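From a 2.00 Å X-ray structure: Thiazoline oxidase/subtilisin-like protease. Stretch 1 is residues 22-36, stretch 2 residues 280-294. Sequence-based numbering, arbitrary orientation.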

ATOM      1  N   ASP A  22      -8.438  16.707  -6.436  1.00 37.82           N
ATOM      2  CA  ASP A  22      -7.638  17.626  -7.270  1.00 39.85           C
ATOM      3  C   ASP A  22      -6.382  16.971  -7.856  1.00 36.98           C
ATOM      4  O   ASP A  22      -6.030  17.208  -9.012  1.00 37.96           O
ATOM      5  N   LEU A  23      -5.691  16.163  -7.057  1.00 35.46           N
ATOM      6  CA  LEU A  23      -4.532  15.439  -7.578  1.00 32.42           C
ATOM      7  C   LEU A  23      -5.008  14.419  -8.610  1.00 32.00           C
ATOM      8  O   LEU A  23      -4.412  14.313  -9.694  1.00 29.97           O
ATOM      9  N   HIS A  24      -6.099  13.705  -8.304  1.00 30.95           N
ATOM     10  CA  HIS A  24      -6.685  12.764  -9.292  1.00 33.08           C
ATOM     11  C   HIS A  24      -7.059  13.470 -10.597  1.00 35.71           C
ATOM     12  O   HIS A  24      -6.900  12.908 -11.688  1.00 35.06           O
ATOM     13  N   ASN A  25      -7.524  14.715 -10.483  1.00 37.25           N
ATOM     14  CA  ASN A  25      -7.863  15.508 -11.669  1.00 38.90           C
ATOM     15  C   ASN A  25      -6.676  15.749 -12.578  1.00 38.89           C
ATOM     16  O   ASN A  25      -6.850  15.963 -13.774  1.00 40.61           O
ATOM     17  N   GLN A  26      -5.476  15.707 -12.002  1.00 38.06           N
ATOM     18  CA  GLN A  26      -4.233  15.934 -12.748  1.00 38.52           C
ATOM     19  C   GLN A  26      -3.564  14.632 -13.222  1.00 39.06           C
ATOM     20  O   GLN A  26      -3.022  14.575 -14.333  1.00 38.31           O
ATOM     21  N   THR A  27      -3.598  13.596 -12.374  1.00 35.90           N
ATOM     22  CA  THR A  27      -3.033  12.285 -12.727  1.00 34.07           C
ATOM     23  C   THR A  27      -3.738  11.114 -12.013  1.00 32.57           C
ATOM     24  O   THR A  27      -4.219  11.252 -10.878  1.00 28.47           O
ATOM     25  N   LEU A  28      -3.830   9.980 -12.702  1.00 32.06           N
ATOM     26  CA  LEU A  28      -4.187   8.718 -12.047  1.00 34.06           C
ATOM     27  C   LEU A  28      -2.959   7.801 -12.025  1.00 32.66           C
ATOM     28  O   LEU A  28      -3.067   6.607 -11.755  1.00 33.19           O
ATOM     29  N   GLY A  29      -1.797   8.382 -12.304  1.00 32.07           N
ATOM     30  CA  GLY A  29      -0.528   7.667 -12.276  1.00 33.07           C
ATOM     31  C   GLY A  29       0.128   7.575 -13.637  1.00 34.78           C
ATOM     32  O   GLY A  29      -0.499   7.844 -14.670  1.00 36.06           O
ATOM     33  N   ASP A  30       1.397   7.189 -13.636  1.00 33.65           N
ATOM     34  CA  ASP A  30       2.158   7.029 -14.862  1.00 34.20           C
ATOM     35  C   ASP A  30       2.868   5.676 -14.863  1.00 34.85           C
ATOM     36  O   ASP A  30       3.522   5.330 -13.885  1.00 31.69           O
ATOM     37  N   PRO A  31       2.745   4.907 -15.966  1.00 37.03           N
ATOM     38  CA  PRO A  31       3.377   3.583 -16.073  1.00 35.97           C
ATOM     39  C   PRO A  31       4.903   3.579 -15.982  1.00 35.45           C
ATOM     40  O   PRO A  31       5.498   2.503 -15.922  1.00 33.92           O
ATOM     41  N   GLN A  32       5.533   4.756 -15.981  1.00 33.92           N
ATOM     42  CA  GLN A  32       6.974   4.835 -15.741  1.00 36.89           C
ATOM     43  C   GLN A  32       7.287   4.744 -14.240  1.00 34.74           C
ATOM     44  O   GLN A  32       8.446   4.603 -13.847  1.00 35.72           O
ATOM     45  N   ILE A  33       6.255   4.848 -13.406  1.00 32.73           N
ATOM     46  CA  ILE A  33       6.430   4.715 -11.959  1.00 31.21           C
ATOM     47  C   ILE A  33       6.086   3.274 -11.590  1.00 29.86           C
ATOM     48  O   ILE A  33       4.945   2.828 -11.795  1.00 28.50           O
ATOM     49  N   THR A  34       7.084   2.569 -11.062  1.00 28.74           N
ATOM     50  CA  THR A  34       6.956   1.167 -10.654  1.00 27.17           C
ATOM     51  C   THR A  34       6.883   1.037  -9.142  1.00 25.97           C
ATOM     52  O   THR A  34       7.782   1.506  -8.436  1.00 26.76           O
ATOM     53  N   ILE A  35       5.810   0.410  -8.659  1.00 23.58           N
ATOM     54  CA  ILE A  35       5.646   0.112  -7.237  1.00 22.41           C
ATOM     55  C   ILE A  35       5.840  -1.391  -7.075  1.00 22.34           C
ATOM     56  O   ILE A  35       5.173  -2.173  -7.742  1.00 21.27           O
ATOM     57  N   VAL A  36       6.766  -1.788  -6.201  1.00 22.93           N
ATOM     58  CA  VAL A  36       6.946  -3.208  -5.895  1.00 22.53           C
ATOM     59  C   VAL A  36       6.347  -3.459  -4.525  1.00 22.31           C
ATOM     60  O   VAL A  36       6.722  -2.812  -3.540  1.00 21.44           O
ATOM     61  N   MET A 280      -0.683   5.922   1.274  1.00 25.53           N
ATOM     62  CA  MET A 280       0.493   6.802   1.135  1.00 25.34           C
ATOM     63  C   MET A 280       1.407   6.370  -0.000  1.00 24.97           C
ATOM     64  O   MET A 280       2.011   7.208  -0.668  1.00 25.13           O
ATOM     65  N   THR A 281       1.501   5.059  -0.226  1.00 22.72           N
ATOM     66  CA  THR A 281       2.213   4.555  -1.375  1.00 22.42           C
ATOM     67  C   THR A 281       1.551   5.071  -2.667  1.00 21.42           C
ATOM     68  O   THR A 281       2.236   5.518  -3.588  1.00 22.08           O
ATOM     69  N   GLY A 282       0.226   5.025  -2.724  1.00 22.00           N
ATOM     70  CA  GLY A 282      -0.506   5.529  -3.898  1.00 22.11           C
ATOM     71  C   GLY A 282      -0.307   7.031  -4.098  1.00 22.16           C
ATOM     72  O   GLY A 282      -0.063   7.496  -5.212  1.00 22.00           O
ATOM     73  N   ILE A 283      -0.414   7.787  -3.011  1.00 22.35           N
ATOM     74  CA  ILE A 283      -0.248   9.247  -3.073  1.00 23.62           C
ATOM     75  C   ILE A 283       1.164   9.572  -3.557  1.00 23.92           C
ATOM     76  O   ILE A 283       1.349  10.366  -4.486  1.00 23.99           O
ATOM     77  N   SER A 284       2.149   8.919  -2.940  1.00 22.94           N
ATOM     78  CA  SER A 284       3.547   9.087  -3.323  1.00 22.39           C
ATOM     79  C   SER A 284       3.769   8.781  -4.791  1.00 22.42           C
ATOM     80  O   SER A 284       4.488   9.508  -5.474  1.00 22.72           O
ATOM     81  N   ALA A 285       3.149   7.716  -5.288  1.00 22.58           N
ATOM     82  CA  ALA A 285       3.261   7.370  -6.712  1.00 23.05           C
ATOM     83  C   ALA A 285       2.595   8.409  -7.636  1.00 24.44           C
ATOM     84  O   ALA A 285       3.110   8.723  -8.716  1.00 23.74           O
ATOM     85  N   LEU A 286       1.439   8.916  -7.225  1.00 24.14           N
ATOM     86  CA  LEU A 286       0.811  10.015  -7.961  1.00 25.55           C
ATOM     87  C   LEU A 286       1.737  11.250  -8.040  1.00 26.27           C
ATOM     88  O   LEU A 286       1.864  11.880  -9.098  1.00 29.70           O
ATOM     89  N   LEU A 287       2.392  11.584  -6.932  1.00 27.09           N
ATOM     90  CA  LEU A 287       3.270  12.768  -6.900  1.00 26.56           C
ATOM     91  C   LEU A 287       4.487  12.561  -7.784  1.00 28.07           C
ATOM     92  O   LEU A 287       4.903  13.477  -8.498  1.00 28.26           O
ATOM     93  N   MET A 288       5.038  11.344  -7.758  1.00 28.59           N
ATOM     94  CA  MET A 288       6.090  10.954  -8.685  1.00 27.85           C
ATOM     95  C   MET A 288       5.600  10.961 -10.139  1.00 29.49           C
ATOM     96  O   MET A 288       6.342  11.360 -11.040  1.00 29.72           O
ATOM     97  N   SER A 289       4.370  10.513 -10.374  1.00 29.43           N
ATOM     98  CA  SER A 289       3.800  10.551 -11.726  1.00 32.26           C
ATOM     99  C   SER A 289       3.772  11.976 -12.299  1.00 34.11           C
ATOM    100  O   SER A 289       4.020  12.194 -13.490  1.00 35.28           O
ATOM    101  N   LEU A 290       3.489  12.933 -11.429  1.00 36.51           N
ATOM    102  CA  LEU A 290       3.423  14.348 -11.790  1.00 38.57           C
ATOM    103  C   LEU A 290       4.816  14.924 -12.099  1.00 39.60           C
ATOM    104  O   LEU A 290       4.955  15.794 -12.957  1.00 37.78           O
ATOM    105  N   GLN A 291       5.844  14.419 -11.411  1.00 37.24           N
ATOM    106  CA  GLN A 291       7.230  14.766 -11.724  1.00 39.56           C
ATOM    107  C   GLN A 291       7.565  14.352 -13.153  1.00 42.77           C
ATOM    108  O   GLN A 291       8.069  15.167 -13.934  1.00 43.79           O
ATOM    109  N   VAL A 292       7.262  13.094 -13.489  1.00 44.03           N
ATOM    110  CA  VAL A 292       7.412  12.563 -14.854  1.00 47.43           C
ATOM    111  C   VAL A 292       6.572  13.332 -15.883  1.00 48.36           C
ATOM    112  O   VAL A 292       7.046  13.597 -16.991  1.00 51.19           O
ATOM    113  N   GLN A 293       5.339  13.687 -15.520  1.00 49.44           N
ATOM    114  CA  GLN A 293       4.445  14.446 -16.410  1.00 55.33           C
ATOM    115  C   GLN A 293       5.032  15.804 -16.798  1.00 56.49           C
ATOM    116  O   GLN A 293       4.871  16.253 -17.932  1.00 55.99           O
ATOM    117  N   GLN A 294       5.714  16.445 -15.853  1.00 57.88           N
ATOM    118  CA  GLN A 294       6.310  17.756 -16.086  1.00 60.31           C
ATOM    119  C   GLN A 294       7.707  17.659 -16.695  1.00 61.36           C
ATOM    120  O   GLN A 294       8.481  18.617 -16.637  1.00 64.61           O
TER

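Much of this contact is apolar, yet its closest approach is polar: the helix 280-293 meets the loop at Gly29 and Asp30 through the hydroxyl of Ser289. Ser289 (chi1 m) points toward the loop, and its OG donates to Ala285 O one turn back in its own helix (2.7 Å) while accepting a weak hydrogen bond from Asp30 N (2.9 Å, N-H...O angle 123°). Ser289 OG also lies 3.3 Å from Gly29 CA. Glycine suits this position because its backbone angles, phi 115° and psi 167°, would jam a CB against the preceding carbonyl oxygen. The loop is braced from within: Gly29 N donates to Thr27 OG1 (2.9 Å), and Asp30 OD1 accepts from Gln32 N (2.9 Å) in the type I turn from Asp30 to Ile33.

Around this polar point the side chains pack in two apolar groups. In the first, Leu23 (chi1 t, chi2 p) points toward the helix, placing CD2 3.9 Å from Leu286 CB and CD1 3.7 Å from Leu290 CD2. Leu286 (m, t) leaves its backbone sideways, but its end reaches the loop, where CD2 packs 3.5 Å from Gly29 N. Thr27 (t) also points inward; its methyl CG2 lies 3.6 Å from Leu286 O and 4.0 Å from Leu290 CD1.

The second group is built on Ile33 and Ile35, alternate residues that both point toward the helix. Ile33 (m, m) sets CD1 3.8 Å from both Met288 CB and Val292 CG2. Ile35, with chi2 between wells at 148°, brings CD1 to 3.7 Å from Ala285 CB and CG2 to 3.7 Å from Thr281 CG2. Thr34, between them, points away. At the exposed margin, Gln32 (m, t) extends along Val292, with NE2 3.5 Å from Val292 CG1.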

ATOM      1  CB  ASP A  22      -7.243  18.899  -6.493  1.00 42.11           C
ATOM      2  CG  ASP A  22      -8.445  19.793  -6.148  1.00 46.25           C
ATOM      3  OD1 ASP A  22      -9.392  19.887  -6.960  1.00 45.75           O
ATOM      4  OD2 ASP A  22      -8.435  20.413  -5.054  1.00 48.07           O
ATOM      5  CB  LEU A  23      -3.707  14.801  -6.452  1.00 31.76           C
ATOM      6  CG  LEU A  23      -2.477  13.918  -6.764  1.00 31.12           C
ATOM      7  CD1 LEU A  23      -1.446  14.574  -7.684  1.00 31.73           C
ATOM      8  CD2 LEU A  23      -1.832  13.498  -5.454  1.00 31.38           C
ATOM      9  CB  HIS A  24      -7.899  12.008  -8.742  1.00 32.70           C
ATOM     10  CG  HIS A  24      -7.553  10.778  -7.953  1.00 33.06           C
ATOM     11  ND1 HIS A  24      -6.384  10.072  -8.138  1.00 34.94           N
ATOM     12  CD2 HIS A  24      -8.243  10.115  -6.997  1.00 32.60           C
ATOM     13  CE1 HIS A  24      -6.361   9.040  -7.311  1.00 34.12           C
ATOM     14  NE2 HIS A  24      -7.477   9.043  -6.608  1.00 33.59           N
ATOM     15  CB  ASN A  25      -8.501  16.843 -11.275  1.00 40.25           C
ATOM     16  CG  ASN A  25      -9.888  16.667 -10.699  1.00 42.90           C
ATOM     17  OD1 ASN A  25     -10.469  15.581 -10.777  1.00 45.37           O
ATOM     18  ND2 ASN A  25     -10.425  17.726 -10.111  1.00 43.02           N
ATOM     19  CB  GLN A  26      -3.262  16.757 -11.905  1.00 40.38           C
ATOM     20  CG  GLN A  26      -3.853  18.072 -11.422  1.00 44.19           C
ATOM     21  CD  GLN A  26      -2.805  19.047 -10.931  1.00 46.60           C
ATOM     22  OE1 GLN A  26      -1.817  19.305 -11.610  1.00 50.47           O
ATOM     23  NE2 GLN A  26      -3.024  19.604  -9.748  1.00 48.27           N
ATOM     24  CB  THR A  27      -1.478  12.238 -12.535  1.00 34.77           C
ATOM     25  OG1 THR A  27      -0.942  11.021 -13.081  1.00 35.43           O
ATOM     26  CG2 THR A  27      -1.065  12.366 -11.070  1.00 34.38           C
ATOM     27  CB  LEU A  28      -5.371   8.026 -12.737  1.00 33.99           C
ATOM     28  CG  LEU A  28      -6.749   8.701 -12.742  1.00 35.10           C
ATOM     29  CD1 LEU A  28      -7.763   7.786 -13.417  1.00 34.61           C
ATOM     30  CD2 LEU A  28      -7.228   9.102 -11.350  1.00 34.20           C
ATOM     31  CB  ASP A  30       3.180   8.157 -14.971  1.00 35.88           C
ATOM     32  CG  ASP A  30       3.752   8.277 -16.350  1.00 38.06           C
ATOM     33  OD1 ASP A  30       4.566   7.422 -16.754  1.00 36.77           O
ATOM     34  OD2 ASP A  30       3.372   9.237 -17.041  1.00 42.69           O
ATOM     35  CB  PRO A  31       2.920   3.071 -17.460  1.00 37.36           C
ATOM     36  CG  PRO A  31       2.390   4.271 -18.168  1.00 37.64           C
ATOM     37  CD  PRO A  31       1.826   5.153 -17.094  1.00 37.03           C
ATOM     38  CB  GLN A  32       7.577   6.124 -16.326  1.00 40.09           C
ATOM     39  CG  GLN A  32       7.523   6.230 -17.840  1.00 42.91           C
ATOM     40  CD  GLN A  32       8.304   7.426 -18.358  1.00 48.34           C
ATOM     41  OE1 GLN A  32       9.513   7.538 -18.136  1.00 49.53           O
ATOM     42  NE2 GLN A  32       7.617   8.328 -19.051  1.00 48.30           N
ATOM     43  CB  ILE A  33       5.539   5.709 -11.162  1.00 31.07           C
ATOM     44  CG1 ILE A  33       5.848   7.169 -11.556  1.00 32.05           C
ATOM     45  CG2 ILE A  33       5.697   5.501  -9.655  1.00 30.51           C
ATOM     46  CD1 ILE A  33       7.311   7.546 -11.452  1.00 31.42           C
ATOM     47  CB  THR A  34       8.132   0.322 -11.194  1.00 27.42           C
ATOM     48  OG1 THR A  34       8.084   0.336 -12.624  1.00 27.17           O
ATOM     49  CG2 THR A  34       8.055  -1.144 -10.673  1.00 27.59           C
ATOM     50  CB  ILE A  35       4.225   0.494  -6.725  1.00 23.64           C
ATOM     51  CG1 ILE A  35       3.926   1.991  -6.966  1.00 22.98           C
ATOM     52  CG2 ILE A  35       4.053   0.120  -5.251  1.00 22.55           C
ATOM     53  CD1 ILE A  35       2.455   2.280  -7.243  1.00 23.16           C
ATOM     54  CB  VAL A  36       8.428  -3.661  -5.950  1.00 22.79           C
ATOM     55  CG1 VAL A  36       8.548  -5.143  -5.609  1.00 21.57           C
ATOM     56  CG2 VAL A  36       9.013  -3.403  -7.339  1.00 22.70           C
ATOM     57  CB  MET A 280       1.276   6.884   2.455  1.00 25.88           C
ATOM     58  CG  MET A 280       0.548   7.645   3.555  1.00 27.73           C
ATOM     59  SD  MET A 280       0.075   9.327   3.054  1.00 30.51           S
ATOM     60  CE  MET A 280      -1.617   9.039   2.576  1.00 35.45           C
ATOM     61  CB  THR A 281       2.303   3.008  -1.345  1.00 22.28           C
ATOM     62  OG1 THR A 281       3.248   2.609  -0.338  1.00 22.56           O
ATOM     63  CG2 THR A 281       2.749   2.459  -2.685  1.00 20.22           C
ATOM     64  CB  ILE A 283      -0.591   9.927  -1.718  1.00 22.37           C
ATOM     65  CG1 ILE A 283      -2.102   9.764  -1.438  1.00 22.76           C
ATOM     66  CG2 ILE A 283      -0.178  11.400  -1.728  1.00 23.62           C
ATOM     67  CD1 ILE A 283      -2.585  10.327  -0.124  1.00 22.28           C
ATOM     68  CB  SER A 284       4.456   8.217  -2.444  1.00 22.32           C
ATOM     69  OG  SER A 284       4.363   8.612  -1.085  1.00 22.44           O
ATOM     70  CB  ALA A 285       2.671   5.994  -6.970  1.00 22.36           C
ATOM     71  CB  LEU A 286      -0.538  10.385  -7.328  1.00 25.22           C
ATOM     72  CG  LEU A 286      -1.731   9.412  -7.423  1.00 25.36           C
ATOM     73  CD1 LEU A 286      -2.980  10.070  -6.851  1.00 23.60           C
ATOM     74  CD2 LEU A 286      -2.012   8.927  -8.840  1.00 24.67           C
ATOM     75  CB  LEU A 287       3.674  13.139  -5.470  1.00 25.81           C
ATOM     76  CG  LEU A 287       2.543  13.590  -4.539  1.00 27.48           C
ATOM     77  CD1 LEU A 287       3.023  13.665  -3.090  1.00 26.00           C
ATOM     78  CD2 LEU A 287       1.917  14.916  -4.982  1.00 26.33           C
ATOM     79  CB  MET A 288       6.657   9.563  -8.346  1.00 27.81           C
ATOM     80  CG  MET A 288       7.382   9.450  -7.020  1.00 27.85           C
ATOM     81  SD  MET A 288       8.045   7.774  -6.833  1.00 30.27           S
ATOM     82  CE  MET A 288       8.913   7.980  -5.278  1.00 28.82           C
ATOM     83  CB  SER A 289       2.397   9.945 -11.727  1.00 32.00           C
ATOM     84  OG  SER A 289       2.473   8.587 -11.341  1.00 30.88           O
ATOM     85  CB  LEU A 290       2.750  15.109 -10.657  1.00 40.53           C
ATOM     86  CG  LEU A 290       1.730  16.192 -10.968  1.00 43.43           C
ATOM     87  CD1 LEU A 290       0.765  15.749 -12.066  1.00 43.04           C
ATOM     88  CD2 LEU A 290       0.998  16.524  -9.678  1.00 41.87           C
ATOM     89  CB  GLN A 291       8.207  14.125 -10.732  1.00 35.49           C
ATOM     90  CG  GLN A 291       8.215  14.747  -9.342  1.00 33.83           C
ATOM     91  CD  GLN A 291       9.098  13.982  -8.361  1.00 33.66           C
ATOM     92  OE1 GLN A 291       9.305  12.772  -8.503  1.00 31.62           O
ATOM     93  NE2 GLN A 291       9.615  14.683  -7.354  1.00 31.99           N
ATOM     94  CB  VAL A 292       7.068  11.051 -14.932  1.00 48.41           C
ATOM     95  CG1 VAL A 292       7.211  10.528 -16.357  1.00 51.14           C
ATOM     96  CG2 VAL A 292       7.962  10.250 -14.006  1.00 48.30           C
ATOM     97  CB  GLN A 293       3.068  14.646 -15.771  1.00 57.62           C
ATOM     98  CG  GLN A 293       2.078  15.431 -16.628  1.00 62.20           C
ATOM     99  CD  GLN A 293       0.707  15.552 -15.989  1.00 64.63           C
ATOM    100  OE1 GLN A 293       0.036  14.549 -15.726  1.00 66.96           O
ATOM    101  NE2 GLN A 293       0.281  16.785 -15.736  1.00 62.62           N
ATOM    102  CB  GLN A 294       6.310  18.574 -14.792  1.00 60.83           C
ATOM    103  CG  GLN A 294       4.901  18.868 -14.291  1.00 64.15           C
ATOM    104  CD  GLN A 294       4.866  19.836 -13.126  1.00 68.44           C
ATOM    105  OE1 GLN A 294       5.904  20.316 -12.662  1.00 70.35           O
ATOM    106  NE2 GLN A 294       3.662  20.129 -12.644  1.00 69.78           N
TER